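Local coordinates for protein beta-N-acetylhexosaminidase (Thermotoga neapolitana, PDB 5BZA) that probably hydrolyses terminal non-reducing N-acetyl-D-hexosamine residues from N-acetyl-beta-D-hexosaminides, as a family 3 glycoside hydrolase, at residues B[41-46]-B[370-375]; B[376-381]-B[399-404]; B[215-218]-B[223-226]; B[263-266]-B[272-275]; B[50-53]-B[57-60]. All coordinates share one frame; numbering follows the deposited sequence.

From the N terminus, residues 41-46 open interaction 1, which closes only at 370-375, with 323 residues in between, where the C-terminal domain meets the barrel. Within that loop lie three short closures in series, a worked example of local contacts nested in a long-range one. Interaction 5 seats helix 42-54 on strand 59-62, interaction 3 ties a loop to the start of helix 225-235, and interaction 4 lays helix 258-268 on strand 273-275. Interactions 3 and 4 touch through L223, and interactions 4 and 5 meet at M272 and I59. Interaction 2 follows interaction 1 in series, shares helix 364-377 with it, and joins the loop before strand 380-386 to strand 399-404 of the C-terminal sheet.

Interaction 1. Residues B[41-46]-B[370-375]; sequences KEYLFL and IPEVAK
The Y43 ring has a neighbour over each face and one at its edge. Over one face, displaced toward the rim, sits CG2 of V373, a CH-pi contact with the methyl carbon 4.2 Å from the centroid of the Y43 ring and 20° off its normal. The opposite face carries CB of K41, from the same segment as the ring. At the edge, in the ring plane, lies OE2 of E372, with the carboxylate turned 45° against the ring. Y43 OH donates a hydrogen bond to E372 OE2; the modelled 2.3 Å is so short that the exact length is doubtful. The same OE2 receives a weak hydrogen bond, part of a salt bridge, from K41 NZ at 3.4 Å. E372 reaches the hydroxyl because its chain is extended, with CG trans to the backbone N (chi1 179°). With an alanine here instead of K41, the E372 carboxylate would probably lose its charged mate and depend on the Y43 hydroxyl alone within this contact. P452 also packs on Y43, while Y456 and F459 pack on V373. The arrangement belongs to a domain interface, helix 42-54 of the family 3 TIM barrel meeting helix 364-377 of the C-terminal domain.

Interaction 2. Residues B[376-381]-B[399-404]; sequences RFFKVR and LIFDFV
F378 and F401 form a T-shaped pair, an example of how two phenylalanines can fill a core without stacking flat. F378 is the residue to follow. From CB, the first torsion carries the ring toward F401, and a chi2 of -84° turns its face to that neighbour. CG itself lies 4.0 Å from F401 CE2. On one side of the ring, F378 CD2 makes the shortest approach, 3.7 Å to F401 CE2, and F378 CE2 follows at 3.8 Å from that same atom. On the other side, CD1 and then CE1 look to F401 CZ, with CE1 at 3.9 Å. The outermost atom, F378 CZ, is again 3.9 Å from F401 CZ. All six ring carbons of F378 therefore meet just two edge carbons, and F401 CZ stands over the ring centre. The centroids of the F378 and F401 rings are 5.0 Å apart and the planes stand at 85°.

F378, just before strand 380-386, reaches past strand 347-352 to F401, and V347 touches both rings. The aromatic cluster grows from there: F459 meets F378 edge-to-face on the side of helix 452-463, and F428 meets F401 with planes at about 55°. The pair contains no hydrogen bond and no charge. Its cohesion comes from dispersion and from the slightly positive C-H edge of F401 directed at the electron-rich face of F378, a weak attraction consistent with the near-perpendicular arrangement of the two buried rings.

Interaction 3. Residues B[215-218]-B[223-226]; sequences AVDD and LSKK
S224 is the N-cap of helix 225-235, and D217, from the loop that follows barrel strand 205-208, reaches across to it. The example shows how a capping hydroxyl can itself be held by a second residue. The tight part is polar and centred on the buried S224 side chain. Its OG donates at 2.6 Å to D217 OD2, which accepts on its anti lone pair, the one facing away from OD1, and the same OG bonds to the backbone N of L227 in the first turn. A chi1 of -166°, which swings the D217 carboxylate away from its own backbone N, places it for this bond.

The solvent side lies next to it. D217 OD2 also receives a bond from water 1 at 2.5 Å, and this water in turn accepts from K226 N at 3.2 Å, so the carboxylate serves a helix N-H through solvent as well as through the cap. Negative charge beside the amino end of a helix would probably be favoured by the helix dipole. Replacing D217 by an alanine would probably leave the S224 hydroxyl and water 1 without their common acceptor. Beyond these bonds the packing is looser, the K226 chain resting on the side chain and carbonyl of V216. That chain runs past D217 in the opposite direction, and its ammonium group leaves the contact to form a salt bridge with E230. On the way, K226 CE comes within 4.2 Å of V216 CG1, and K226 CD lies 3.4 Å from the carbonyl O of V216.

Interaction 4. Residues B[263-266]-B[272-275]; sequences RFFI and MILL
The last beta-alpha-beta crossover of the barrel is packed here: helix 258-268, reached from strand 241-243, lies against strand 273-275, which it precedes in the chain. The contact shows how a barrel helix packs an aromatic side chain on the strand that follows it. F265 does most of the work, a trans first torsion (chi1 173°) carrying its ring out to the strand. Ring atom CD2 comes to 3.5 Å from I273 CG1, with the two side chains passing in opposite directions and the isoleucine meeting the ring obliquely.

Farther along the ring, F265 CZ lies 3.3 Å from the carbonyl O of M272, a close approach that is no hydrogen bond, while M272 N stands at the ring edge in its plane. Thus the phenylalanine packs partly on backbone and partly on aliphatic carbon. I266 adds a lighter touch one residue on: its CG1 is 4.2 Å from I273 CD1, and the side chains cross at about a right angle. The CB of M272 points the other way, and its side chain packs on F10, L241 and L243 and reaches I59. M247 packs on F265 and I273 as well.

The strand itself is bonded on both sides, M272 to V242 and S244 and I273 to L8 and F10. Strand 273-275 thereby joins the seventh strand to the first, and the arrangement is the closing beta-alpha-beta unit of an eight-stranded TIM barrel, as in the family 3 glycoside hydrolases.

Interaction 5. Residues B[50-53]-B[57-60]; sequences NFLS and RFIV
L52 lays its CD2 methyl over the centre of the F58 ring, 3.9 Å from the centroid of that ring and 12° off the ring normal. This is a nearly head-on CH-pi contact, with the methyl 3.8 Å above the ring plane. The other branch of the leucine goes elsewhere: L52 CD1 meets V60 CG2 at 4.1 Å, so the forked tip touches two residues of the segment 57-60. The backbone takes part too, since the carbonyl O of L52 lies 3.2 Å from F58 CE1, close to the ring that its own side chain covers. An extended second torsion of L52 (chi2 171°) sets the fork between its two partners.

The pair illustrates how a barrel helix is seated on the strand that follows it. Helix 42-54 leaves from strand 31-34 and returns to strand 59-62, a beta-alpha-beta unit of the TIM barrel, and V32 of the earlier strand touches both L52 and F58. I24 of helix 18-27 also reaches F58, which puts the phenylalanine between two neighbouring helices and the sheet.

Near the end of the helix, S53 OG donates to the carbonyl O of N50 at 2.8 Å. N109 holds the start of the strand and the residue before it, OD1 taking V60 N and ND2 giving to F58 O.

Interaction 1. Residues B[41-46]-B[370-375]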
# COMPACT_ATOMS: atom_id res chain seq x y z
N LYS B 41 -7.42 -8.44 -5.74
CA LYS B 41 -8.81 -8.05 -5.50
C LYS B 41 -8.97 -7.69 -4.03
O LYS B 41 -9.22 -8.54 -3.16
CB LYS B 41 -9.77 -9.16 -5.93
CG LYS B 41 -9.67 -9.61 -7.45
CD LYS B 41 -10.67 -10.76 -7.68
CE LYS B 41 -10.69 -11.30 -9.09
NZ LYS B 41 -10.27 -10.26 -10.07
N GLU B 42 -8.76 -6.41 -3.74
CA GLU B 42 -8.71 -5.97 -2.35
C GLU B 42 -9.95 -6.38 -1.57
O GLU B 42 -9.82 -6.78 -0.42
CB GLU B 42 -8.49 -4.48 -2.26
CG GLU B 42 -8.27 -4.01 -0.82
CD GLU B 42 -7.84 -2.57 -0.77
OE1 GLU B 42 -8.64 -1.70 -1.19
OE2 GLU B 42 -6.68 -2.31 -0.33
N TYR B 43 -11.14 -6.30 -2.17
CA TYR B 43 -12.33 -6.75 -1.45
C TYR B 43 -12.14 -8.21 -1.04
O TYR B 43 -12.49 -8.60 0.09
CB TYR B 43 -13.60 -6.57 -2.27
CG TYR B 43 -13.58 -7.20 -3.66
CD1 TYR B 43 -13.11 -6.49 -4.75
CD2 TYR B 43 -14.08 -8.49 -3.87
CE1 TYR B 43 -13.10 -7.04 -6.00
CE2 TYR B 43 -14.06 -9.06 -5.12
CZ TYR B 43 -13.57 -8.33 -6.20
OH TYR B 43 -13.55 -8.90 -7.47
N LEU B 44 -11.55 -9.03 -1.93
CA LEU B 44 -11.30 -10.43 -1.57
C LEU B 44 -10.29 -10.56 -0.46
O LEU B 44 -10.53 -11.27 0.52
CB LEU B 44 -10.79 -11.24 -2.76
CG LEU B 44 -11.73 -12.07 -3.64
CD1 LEU B 44 -10.89 -13.19 -4.25
CD2 LEU B 44 -12.92 -12.64 -2.87
N PHE B 45 -9.17 -9.88 -0.60
CA PHE B 45 -8.14 -9.90 0.43
C PHE B 45 -8.71 -9.55 1.83
O PHE B 45 -8.58 -10.33 2.79
CB PHE B 45 -6.99 -8.96 0.00
CG PHE B 45 -5.99 -8.69 1.09
CD1 PHE B 45 -5.24 -9.73 1.64
CD2 PHE B 45 -5.83 -7.40 1.61
CE1 PHE B 45 -4.32 -9.48 2.69
CE2 PHE B 45 -4.92 -7.13 2.64
CZ PHE B 45 -4.17 -8.19 3.19
N LEU B 46 -9.43 -8.43 1.92
CA LEU B 46 -10.00 -7.99 3.19
C LEU B 46 -11.03 -8.98 3.75
O LEU B 46 -11.02 -9.27 4.97
CB LEU B 46 -10.66 -6.60 3.03
CG LEU B 46 -9.70 -5.48 2.67
CD1 LEU B 46 -10.46 -4.16 2.44
CD2 LEU B 46 -8.65 -5.33 3.77
N ILE B 370 -17.87 -2.41 -9.97
CA ILE B 370 -19.15 -3.09 -9.64
C ILE B 370 -19.50 -4.35 -10.48
O ILE B 370 -20.01 -5.36 -9.94
CB ILE B 370 -20.34 -2.05 -9.72
CG1 ILE B 370 -20.17 -0.97 -8.64
CG2 ILE B 370 -21.72 -2.74 -9.61
CD1 ILE B 370 -21.33 0.08 -8.53
N PRO B 371 -19.31 -4.29 -11.81
CA PRO B 371 -19.60 -5.49 -12.62
C PRO B 371 -18.77 -6.74 -12.24
O PRO B 371 -19.33 -7.84 -12.14
CB PRO B 371 -19.26 -5.04 -14.05
CG PRO B 371 -19.48 -3.56 -14.00
CD PRO B 371 -18.99 -3.13 -12.66
N GLU B 372 -17.46 -6.56 -12.04
CA GLU B 372 -16.59 -7.67 -11.63
C GLU B 372 -17.18 -8.33 -10.38
O GLU B 372 -17.40 -9.55 -10.35
CB GLU B 372 -15.16 -7.17 -11.39
CG GLU B 372 -14.15 -8.24 -10.94
CD GLU B 372 -12.83 -7.64 -10.44
OE1 GLU B 372 -12.12 -6.99 -11.26
OE2 GLU B 372 -12.51 -7.79 -9.22
N VAL B 373 -17.51 -7.52 -9.39
CA VAL B 373 -17.98 -8.04 -8.11
C VAL B 373 -19.33 -8.74 -8.26
O VAL B 373 -19.60 -9.81 -7.68
CB VAL B 373 -18.12 -6.91 -7.08
CG1 VAL B 373 -18.52 -7.48 -5.72
CG2 VAL B 373 -16.83 -6.09 -6.99
N ALA B 374 -20.20 -8.13 -9.05
CA ALA B 374 -21.53 -8.68 -9.23
C ALA B 374 -21.41 -10.04 -9.88
O ALA B 374 -22.13 -10.98 -9.50
CB ALA B 374 -22.41 -7.75 -10.05
N LYS B 375 -20.51 -10.16 -10.85
CA LYS B 375 -20.30 -11.44 -11.53
C LYS B 375 -19.91 -12.63 -10.64
O LYS B 375 -20.23 -13.78 -11.01
CB LYS B 375 -19.25 -11.26 -12.63
CG LYS B 375 -19.84 -10.59 -13.86
CD LYS B 375 -18.79 -10.18 -14.86
CE LYS B 375 -19.44 -9.54 -16.07
NZ LYS B 375 -18.47 -8.74 -16.88

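Interaction 2. Residues B[376-381]-B[399-404]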
# COMPACT_ATOMS: atom_id res chain seq x y z
N ARG B 376 -19.29 -12.41 -9.48
CA ARG B 376 -19.00 -13.52 -8.52
C ARG B 376 -20.25 -14.15 -7.91
O ARG B 376 -20.25 -15.32 -7.49
CB ARG B 376 -18.13 -13.03 -7.36
CG ARG B 376 -16.81 -12.44 -7.79
CD ARG B 376 -15.87 -12.25 -6.60
NE ARG B 376 -15.51 -13.50 -5.93
CZ ARG B 376 -14.42 -14.23 -6.21
NH1 ARG B 376 -13.56 -13.85 -7.14
NH2 ARG B 376 -14.20 -15.34 -5.52
N PHE B 377 -21.33 -13.37 -7.89
CA PHE B 377 -22.55 -13.69 -7.13
C PHE B 377 -23.77 -13.94 -8.01
O PHE B 377 -24.70 -14.65 -7.62
CB PHE B 377 -22.86 -12.54 -6.16
CG PHE B 377 -21.81 -12.34 -5.09
CD1 PHE B 377 -21.84 -13.09 -3.91
CD2 PHE B 377 -20.82 -11.40 -5.26
CE1 PHE B 377 -20.86 -12.90 -2.92
CE2 PHE B 377 -19.84 -11.22 -4.27
CZ PHE B 377 -19.87 -11.97 -3.10
N PHE B 378 -23.79 -13.33 -9.19
CA PHE B 378 -24.98 -13.39 -10.04
C PHE B 378 -24.62 -13.66 -11.47
O PHE B 378 -23.62 -13.14 -11.95
CB PHE B 378 -25.82 -12.04 -9.96
CG PHE B 378 -26.31 -11.73 -8.57
CD1 PHE B 378 -27.47 -12.31 -8.11
CD2 PHE B 378 -25.55 -10.98 -7.70
CE1 PHE B 378 -27.89 -12.09 -6.83
CE2 PHE B 378 -25.96 -10.78 -6.41
CZ PHE B 378 -27.13 -11.33 -5.97
N LYS B 379 -25.47 -14.42 -12.16
CA LYS B 379 -25.35 -14.44 -13.62
C LYS B 379 -25.72 -13.03 -14.12
O LYS B 379 -26.71 -12.42 -13.69
CB LYS B 379 -26.25 -15.49 -14.26
CG LYS B 379 -26.35 -16.77 -13.50
CD LYS B 379 -27.18 -17.79 -14.25
CE LYS B 379 -28.56 -17.81 -13.63
NZ LYS B 379 -29.49 -18.74 -14.31
N VAL B 380 -24.90 -12.51 -15.01
CA VAL B 380 -25.09 -11.17 -15.52
C VAL B 380 -25.40 -11.21 -17.02
O VAL B 380 -24.57 -11.68 -17.81
CB VAL B 380 -23.86 -10.33 -15.25
CG1 VAL B 380 -23.95 -8.98 -15.94
CG2 VAL B 380 -23.65 -10.19 -13.72
N ARG B 381 -26.58 -10.72 -17.41
CA ARG B 381 -26.96 -10.64 -18.82
C ARG B 381 -26.43 -9.41 -19.51
O ARG B 381 -25.99 -9.49 -20.66
CB ARG B 381 -28.48 -10.66 -19.03
CG ARG B 381 -28.80 -10.78 -20.54
CD ARG B 381 -30.27 -10.93 -20.86
NE ARG B 381 -30.83 -12.17 -20.35
CZ ARG B 381 -32.10 -12.51 -20.51
NH1 ARG B 381 -32.91 -11.72 -21.19
NH2 ARG B 381 -32.56 -13.64 -20.00
N LEU B 399 -34.07 -9.58 -13.82
CA LEU B 399 -33.70 -8.94 -12.57
C LEU B 399 -32.86 -7.76 -12.91
O LEU B 399 -31.97 -7.86 -13.75
CB LEU B 399 -32.95 -9.88 -11.64
CG LEU B 399 -32.70 -9.52 -10.16
CD1 LEU B 399 -33.98 -9.15 -9.41
CD2 LEU B 399 -32.01 -10.71 -9.46
N ILE B 400 -33.19 -6.62 -12.29
CA ILE B 400 -32.46 -5.41 -12.59
C ILE B 400 -31.86 -4.86 -11.31
O ILE B 400 -32.55 -4.75 -10.30
CB ILE B 400 -33.36 -4.36 -13.24
CG1 ILE B 400 -34.06 -4.96 -14.46
CG2 ILE B 400 -32.50 -3.18 -13.69
CD1 ILE B 400 -35.05 -4.01 -15.18
N PHE B 401 -30.56 -4.55 -11.37
CA PHE B 401 -29.88 -3.92 -10.24
C PHE B 401 -29.61 -2.49 -10.62
O PHE B 401 -28.75 -2.24 -11.48
CB PHE B 401 -28.53 -4.59 -9.90
CG PHE B 401 -28.64 -5.96 -9.27
CD1 PHE B 401 -29.86 -6.51 -8.94
CD2 PHE B 401 -27.48 -6.66 -8.93
CE1 PHE B 401 -29.95 -7.76 -8.36
CE2 PHE B 401 -27.55 -7.92 -8.31
CZ PHE B 401 -28.79 -8.48 -8.02
N ASP B 402 -30.32 -1.55 -9.99
CA ASP B 402 -30.06 -0.14 -10.27
C ASP B 402 -29.12 0.38 -9.17
O ASP B 402 -29.45 0.42 -7.98
CB ASP B 402 -31.38 0.65 -10.35
CG ASP B 402 -31.18 2.18 -10.52
OD1 ASP B 402 -30.07 2.63 -10.90
OD2 ASP B 402 -32.20 2.92 -10.34
N PHE B 403 -27.92 0.76 -9.59
CA PHE B 403 -26.95 1.28 -8.63
C PHE B 403 -27.10 2.79 -8.60
O PHE B 403 -26.55 3.54 -9.43
CB PHE B 403 -25.53 0.84 -8.99
CG PHE B 403 -25.29 -0.62 -8.74
CD1 PHE B 403 -24.95 -1.07 -7.47
CD2 PHE B 403 -25.52 -1.55 -9.74
CE1 PHE B 403 -24.78 -2.42 -7.22
CE2 PHE B 403 -25.35 -2.90 -9.49
CZ PHE B 403 -24.98 -3.33 -8.23
N VAL B 404 -27.89 3.21 -7.63
CA VAL B 404 -28.43 4.56 -7.60
C VAL B 404 -27.45 5.58 -7.01
O VAL B 404 -26.96 5.43 -5.89
CB VAL B 404 -29.70 4.59 -6.80
CG1 VAL B 404 -30.28 6.00 -6.82
CG2 VAL B 404 -30.70 3.54 -7.33

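Interaction 3. Residues B[215-218]-B[223-226]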
# COMPACT_ATOMS: atom_id res chain seq x y z
N ALA B 215 26.69 -34.52 -5.80
CA ALA B 215 27.90 -34.74 -5.04
C ALA B 215 27.59 -35.06 -3.58
O ALA B 215 28.51 -35.41 -2.83
CB ALA B 215 28.82 -33.52 -5.11
N VAL B 216 26.32 -34.97 -3.19
CA VAL B 216 25.95 -35.11 -1.79
C VAL B 216 24.89 -36.19 -1.52
O VAL B 216 24.98 -36.89 -0.49
CB VAL B 216 25.38 -33.74 -1.19
CG1 VAL B 216 24.98 -33.88 0.27
CG2 VAL B 216 26.37 -32.57 -1.37
N ASP B 217 23.88 -36.29 -2.39
CA ASP B 217 22.74 -37.19 -2.14
C ASP B 217 21.84 -37.31 -3.39
O ASP B 217 21.90 -36.45 -4.24
CB ASP B 217 21.92 -36.68 -0.98
CG ASP B 217 20.95 -37.69 -0.45
OD1 ASP B 217 21.23 -38.89 -0.64
OD2 ASP B 217 19.89 -37.28 0.09
N ASP B 218 21.05 -38.36 -3.53
CA ASP B 218 20.24 -38.47 -4.75
C ASP B 218 18.96 -37.65 -4.74
O ASP B 218 18.40 -37.36 -5.78
CB ASP B 218 19.77 -39.89 -5.00
CG ASP B 218 20.87 -40.83 -5.37
OD1 ASP B 218 22.00 -40.43 -5.65
OD2 ASP B 218 20.51 -42.01 -5.41
N LEU B 223 13.27 -33.54 -0.10
CA LEU B 223 13.01 -34.94 0.24
C LEU B 223 14.24 -35.69 0.75
O LEU B 223 14.24 -36.91 0.80
CB LEU B 223 12.46 -35.69 -0.99
CG LEU B 223 11.27 -34.96 -1.61
CD1 LEU B 223 10.76 -35.75 -2.80
CD2 LEU B 223 10.20 -34.73 -0.56
N SER B 224 15.29 -34.95 1.11
CA SER B 224 16.57 -35.56 1.46
C SER B 224 16.83 -35.58 2.96
O SER B 224 17.12 -34.54 3.56
CB SER B 224 17.71 -34.83 0.75
OG SER B 224 18.96 -35.17 1.33
N LYS B 225 16.77 -36.78 3.54
CA LYS B 225 17.06 -36.97 4.97
C LYS B 225 18.50 -36.58 5.30
O LYS B 225 18.82 -36.11 6.39
CB LYS B 225 16.83 -38.42 5.38
CG LYS B 225 17.09 -38.68 6.86
CD LYS B 225 16.78 -40.11 7.26
CE LYS B 225 15.34 -40.53 6.94
NZ LYS B 225 15.00 -41.85 7.59
N LYS B 226 19.39 -36.73 4.33
CA LYS B 226 20.74 -36.36 4.62
C LYS B 226 20.82 -34.85 4.77
O LYS B 226 21.29 -34.35 5.79
CB LYS B 226 21.68 -36.87 3.54
CG LYS B 226 23.15 -36.52 3.76
CD LYS B 226 24.02 -37.22 2.71
CE LYS B 226 25.51 -37.00 2.97
NZ LYS B 226 25.87 -37.27 4.42
O HOH W 1 18.82 -38.64 1.88

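Interaction 4. Residues B[263-266]-B[272-275]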
# COMPACT_ATOMS: atom_id res chain seq x y z
N ARG B 263 5.92 -38.66 2.35
CA ARG B 263 6.72 -39.60 3.15
C ARG B 263 8.14 -39.10 3.29
O ARG B 263 8.67 -38.99 4.39
CB ARG B 263 6.78 -41.00 2.52
CG ARG B 263 7.38 -42.06 3.50
CD ARG B 263 7.78 -43.41 2.85
NE ARG B 263 6.98 -43.73 1.67
CZ ARG B 263 7.42 -43.60 0.42
NH1 ARG B 263 8.68 -43.21 0.16
NH2 ARG B 263 6.59 -43.89 -0.59
N PHE B 264 8.77 -38.83 2.15
CA PHE B 264 10.17 -38.44 2.17
C PHE B 264 10.32 -37.14 2.98
O PHE B 264 11.17 -37.06 3.87
CB PHE B 264 10.72 -38.25 0.76
CG PHE B 264 11.11 -39.54 0.06
CD1 PHE B 264 11.72 -40.57 0.76
CD2 PHE B 264 10.85 -39.72 -1.31
CE1 PHE B 264 12.09 -41.75 0.11
CE2 PHE B 264 11.19 -40.89 -1.97
CZ PHE B 264 11.83 -41.92 -1.26
N PHE B 265 9.49 -36.13 2.70
CA PHE B 265 9.67 -34.85 3.38
C PHE B 265 9.54 -35.00 4.90
O PHE B 265 10.38 -34.51 5.65
CB PHE B 265 8.65 -33.83 2.86
CG PHE B 265 8.65 -32.54 3.61
CD1 PHE B 265 9.62 -31.57 3.39
CD2 PHE B 265 7.67 -32.29 4.58
CE1 PHE B 265 9.59 -30.36 4.10
CE2 PHE B 265 7.65 -31.08 5.28
CZ PHE B 265 8.60 -30.12 5.04
N ILE B 266 8.51 -35.69 5.36
CA ILE B 266 8.33 -35.75 6.81
C ILE B 266 9.37 -36.65 7.48
O ILE B 266 9.95 -36.31 8.52
CB ILE B 266 6.90 -36.20 7.16
CG1 ILE B 266 5.91 -35.10 6.72
CG2 ILE B 266 6.75 -36.39 8.67
CD1 ILE B 266 6.11 -33.76 7.44
N MET B 272 6.41 -28.56 7.78
CA MET B 272 5.20 -28.16 7.09
C MET B 272 5.31 -28.35 5.61
O MET B 272 6.23 -27.83 4.97
CB MET B 272 4.85 -26.68 7.36
CG MET B 272 4.43 -26.40 8.77
SD MET B 272 3.73 -24.74 9.03
CE MET B 272 2.02 -25.04 8.53
N ILE B 273 4.32 -29.02 5.07
CA ILE B 273 4.22 -29.19 3.62
C ILE B 273 3.52 -28.00 2.96
O ILE B 273 2.38 -27.71 3.28
CB ILE B 273 3.49 -30.48 3.31
CG1 ILE B 273 4.36 -31.62 3.84
CG2 ILE B 273 3.21 -30.55 1.83
CD1 ILE B 273 3.72 -32.99 3.89
N LEU B 274 4.22 -27.30 2.06
CA LEU B 274 3.65 -26.17 1.35
C LEU B 274 2.97 -26.64 0.05
O LEU B 274 3.58 -27.33 -0.77
CB LEU B 274 4.74 -25.12 1.07
CG LEU B 274 4.33 -23.85 0.31
CD1 LEU B 274 3.50 -22.92 1.24
CD2 LEU B 274 5.47 -23.07 -0.29
N LEU B 275 1.66 -26.37 -0.07
CA LEU B 275 0.89 -26.57 -1.32
C LEU B 275 0.61 -25.27 -2.00
O LEU B 275 0.16 -24.35 -1.33
CB LEU B 275 -0.44 -27.25 -1.05
CG LEU B 275 -0.26 -28.55 -0.30
CD1 LEU B 275 -1.60 -29.13 0.04
CD2 LEU B 275 0.61 -29.51 -1.18

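Interaction 5. Residues B[50-53]-B[57-60]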
# COMPACT_ATOMS: atom_id res chain seq x y z
N ASN B 50 -10.70 -11.13 7.25
CA ASN B 50 -11.80 -11.18 8.21
C ASN B 50 -12.22 -12.64 8.52
O ASN B 50 -12.42 -13.02 9.68
CB ASN B 50 -13.01 -10.37 7.66
CG ASN B 50 -14.06 -10.13 8.69
OD1 ASN B 50 -13.75 -9.77 9.83
ND2 ASN B 50 -15.32 -10.28 8.31
N PHE B 51 -12.38 -13.46 7.49
CA PHE B 51 -12.59 -14.88 7.68
C PHE B 51 -11.48 -15.52 8.56
O PHE B 51 -11.78 -16.32 9.47
CB PHE B 51 -12.68 -15.58 6.33
CG PHE B 51 -12.84 -17.06 6.43
CD1 PHE B 51 -14.08 -17.63 6.67
CD2 PHE B 51 -11.72 -17.89 6.34
CE1 PHE B 51 -14.21 -19.00 6.79
CE2 PHE B 51 -11.84 -19.27 6.45
CZ PHE B 51 -13.08 -19.83 6.68
N LEU B 52 -10.21 -15.19 8.31
CA LEU B 52 -9.13 -15.85 9.05
C LEU B 52 -9.19 -15.47 10.52
O LEU B 52 -8.96 -16.33 11.39
CB LEU B 52 -7.76 -15.49 8.46
CG LEU B 52 -7.51 -16.05 7.05
CD1 LEU B 52 -6.22 -15.48 6.43
CD2 LEU B 52 -7.50 -17.55 7.11
N SER B 53 -9.56 -14.22 10.82
CA SER B 53 -9.63 -13.75 12.23
C SER B 53 -10.64 -14.53 13.09
O SER B 53 -10.55 -14.57 14.33
CB SER B 53 -9.98 -12.27 12.28
OG SER B 53 -11.38 -12.09 12.13
N ARG B 57 -6.14 -19.76 14.88
CA ARG B 57 -4.79 -19.22 14.69
C ARG B 57 -4.21 -19.73 13.39
O ARG B 57 -4.29 -20.93 13.11
CB ARG B 57 -3.86 -19.61 15.85
CG ARG B 57 -4.24 -19.06 17.23
CD ARG B 57 -3.30 -19.63 18.31
NE ARG B 57 -3.17 -21.09 18.20
CZ ARG B 57 -2.12 -21.79 18.64
NH1 ARG B 57 -1.10 -21.17 19.22
NH2 ARG B 57 -2.09 -23.12 18.50
N PHE B 58 -3.67 -18.83 12.57
CA PHE B 58 -3.04 -19.21 11.33
C PHE B 58 -1.71 -18.48 11.23
O PHE B 58 -1.60 -17.35 11.69
CB PHE B 58 -3.87 -18.83 10.11
CG PHE B 58 -5.25 -19.40 10.09
CD1 PHE B 58 -6.32 -18.67 10.66
CD2 PHE B 58 -5.50 -20.62 9.47
CE1 PHE B 58 -7.62 -19.17 10.61
CE2 PHE B 58 -6.78 -21.13 9.41
CZ PHE B 58 -7.87 -20.40 9.98
N ILE B 59 -0.72 -19.12 10.61
CA ILE B 59 0.45 -18.44 10.09
C ILE B 59 0.06 -17.91 8.72
O ILE B 59 -0.35 -18.70 7.85
CB ILE B 59 1.68 -19.40 9.97
CG1 ILE B 59 1.93 -20.08 11.31
CG2 ILE B 59 2.92 -18.62 9.49
CD1 ILE B 59 2.90 -21.22 11.24
N VAL B 60 0.17 -16.59 8.52
CA VAL B 60 -0.28 -15.93 7.30
C VAL B 60 0.91 -15.30 6.61
O VAL B 60 1.60 -14.45 7.21
CB VAL B 60 -1.36 -14.80 7.56
CG1 VAL B 60 -1.80 -14.12 6.24
CG2 VAL B 60 -2.57 -15.36 8.32